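Local structure of phosphate-binding protein PstS 2 (Streptococcus pneumoniae, 4H1X) at residues G156-V161 with V184-T189. The protein probably serves as the solute-binding component of the PstSACB ABC transporter, which is involved in phosphate import. Numbering follows the deposited sequence.
Sequences GKLSVV and VTIDIT
Segments 156-161 and 184-189 are the two parallel strands of a beta-alpha-beta unit, linked by helix 164-180, in a periplasmic-binding-protein domain, and five backbone hydrogen bonds zip them together. Across this pair, even-numbered residues of the first strand bond odd-numbered ones of the second: Leu158 N donates to Thr185 O (2.9 Å) and Leu158 O accepts from Asp187 N, the alternation continuing to Thr189 N on Val160 O at 2.7 Å. The bond from Val160 N runs almost along the C=O axis of Asp187 (172°). Ser159 and Val161 pair instead with residues 206-209, where strand 207-210 flanks the first strand.

Apolar contacts line the face of Leu158, Val160, Val184, Ile186 and Ile188. Val160 and Ile186 lie side by side, CG2 to CG2 at 4.1 Å, while Leu158 CB meets Ile186 CG1; Met170 and Tyr177 of the connecting helix and Leu117 and Phe121 of helix 116-126 cover this face.

The other face is mostly polar, but closes with buried Val161, its CG2 3.9 Å from Thr189 CB. Lys157, CG anti to its backbone N, passes Thr185 OG1 at 3.4 Å (CG) and bends so that CE reaches Asp187 OD2; in this conformer NZ is 5.0 Å from that oxygen, too far for a salt bridge. One water bridges Ser159 OG and Thr189 OG1, each at 2.7 Å. The chemistry implies an amphipathic ribbon, apolar toward the helices and exposed at Lys157, Thr185 and Asp187, where any charge attraction is probably weak.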
loop_
_atom_site.group_PDB
_atom_site.type_symbol
_atom_site.label_atom_id
_atom_site.label_comp_id
_atom_site.label_asym_id
_atom_site.label_seq_id
_atom_site.Cartn_x
_atom_site.Cartn_y
_atom_site.Cartn_z
ATOM N N GLY A 156 -2.195 3.087 29.343
ATOM C CA GLY A 156 -3.208 3.882 28.688
ATOM C C GLY A 156 -3.685 3.202 27.433
ATOM O O GLY A 156 -3.263 2.086 27.126
ATOM N N LYS A 157 -4.571 3.887 26.718
ATOM C CA LYS A 157 -5.167 3.364 25.494
ATOM C C LYS A 157 -4.896 4.297 24.326
ATOM O O LYS A 157 -4.924 5.521 24.478
ATOM C CB LYS A 157 -6.687 3.153 25.672
ATOM C CG LYS A 157 -7.398 2.526 24.456
ATOM C CD LYS A 157 -8.900 2.797 24.445
ATOM C CE LYS A 157 -9.393 3.304 23.103
ATOM N NZ LYS A 157 -9.349 4.794 23.016
ATOM N N LEU A 158 -4.678 3.700 23.148
ATOM C CA LEU A 158 -4.484 4.414 21.909
ATOM C C LEU A 158 -5.508 3.955 20.917
ATOM O O LEU A 158 -5.808 2.747 20.840
ATOM C CB LEU A 158 -3.092 4.187 21.317
ATOM C CG LEU A 158 -1.984 5.023 21.897
ATOM C CD1 LEU A 158 -0.658 4.591 21.317
ATOM C CD2 LEU A 158 -2.227 6.508 21.633
ATOM N N SER A 159 -6.053 4.908 20.164
ATOM C CA SER A 159 -6.996 4.599 19.089
ATOM C C SER A 159 -6.348 5.001 17.780
ATOM O O SER A 159 -5.982 6.177 17.598
ATOM C CB SER A 159 -8.325 5.317 19.297
ATOM O OG SER A 159 -9.179 5.050 18.193
ATOM N N VAL A 160 -6.172 4.032 16.885
ATOM C CA VAL A 160 -5.538 4.249 15.574
ATOM C C VAL A 160 -6.598 3.919 14.520
ATOM O O VAL A 160 -7.167 2.827 14.547
ATOM C CB VAL A 160 -4.215 3.450 15.396
ATOM C CG1 VAL A 160 -3.566 3.820 14.067
ATOM C CG2 VAL A 160 -3.235 3.718 16.551
ATOM N N VAL A 161 -6.946 4.885 13.657
ATOM C CA VAL A 161 -8.067 4.711 12.741
ATOM C C VAL A 161 -7.728 5.057 11.311
ATOM O O VAL A 161 -7.069 6.071 11.092
ATOM C CB VAL A 161 -9.235 5.639 13.220
ATOM C CG1 VAL A 161 -10.420 5.609 12.250
ATOM C CG2 VAL A 161 -9.679 5.302 14.660
ATOM N N VAL A 184 -0.317 -1.099 27.855
ATOM C CA VAL A 184 -0.847 -0.205 26.821
ATOM C C VAL A 184 -1.788 -0.991 25.942
ATOM O O VAL A 184 -1.407 -2.060 25.467
ATOM C CB VAL A 184 0.250 0.482 25.967
ATOM C CG1 VAL A 184 -0.356 1.164 24.722
ATOM C CG2 VAL A 184 1.013 1.497 26.794
ATOM N N THR A 185 -3.002 -0.467 25.706
ATOM C CA THR A 185 -3.914 -1.142 24.789
ATOM C C THR A 185 -3.992 -0.309 23.505
ATOM O O THR A 185 -4.039 0.915 23.565
ATOM C CB THR A 185 -5.285 -1.416 25.410
ATOM O OG1 THR A 185 -5.854 -0.204 25.865
ATOM C CG2 THR A 185 -5.220 -2.398 26.558
ATOM N N ILE A 186 -3.953 -0.964 22.358
ATOM C CA ILE A 186 -4.022 -0.236 21.083
ATOM C C ILE A 186 -5.187 -0.814 20.285
ATOM O O ILE A 186 -5.155 -1.992 19.955
ATOM C CB ILE A 186 -2.677 -0.263 20.281
ATOM C CG1 ILE A 186 -1.503 0.419 21.075
ATOM C CG2 ILE A 186 -2.881 0.421 18.914
ATOM C CD1 ILE A 186 -0.063 0.243 20.460
ATOM N N ASP A 187 -6.206 0.005 19.996
ATOM C CA ASP A 187 -7.351 -0.355 19.165
ATOM C C ASP A 187 -7.084 0.156 17.751
ATOM O O ASP A 187 -6.714 1.331 17.573
ATOM C CB ASP A 187 -8.648 0.284 19.685
ATOM C CG ASP A 187 -9.263 -0.252 20.970
ATOM O OD1 ASP A 187 -8.662 -1.153 21.588
ATOM O OD2 ASP A 187 -10.345 0.230 21.350
ATOM N N ILE A 188 -7.245 -0.703 16.759
ATOM C CA ILE A 188 -7.012 -0.274 15.394
ATOM C C ILE A 188 -8.324 -0.417 14.644
ATOM O O ILE A 188 -8.827 -1.538 14.512
ATOM C CB ILE A 188 -5.869 -1.090 14.745
ATOM C CG1 ILE A 188 -4.542 -0.898 15.532
ATOM C CG2 ILE A 188 -5.739 -0.711 13.258
ATOM C CD1 ILE A 188 -3.462 -1.929 15.301
ATOM N N THR A 189 -8.849 0.695 14.129
ATOM C CA THR A 189 -10.102 0.684 13.398
ATOM C C THR A 189 -9.834 0.869 11.926
ATOM O O THR A 189 -9.242 1.882 11.529
ATOM C CB THR A 189 -11.043 1.766 13.936
ATOM O OG1 THR A 189 -11.309 1.508 15.312
ATOM C CG2 THR A 189 -12.355 1.836 13.153
HETATM O O HOH W 1 -9.767 2.581 17.257
#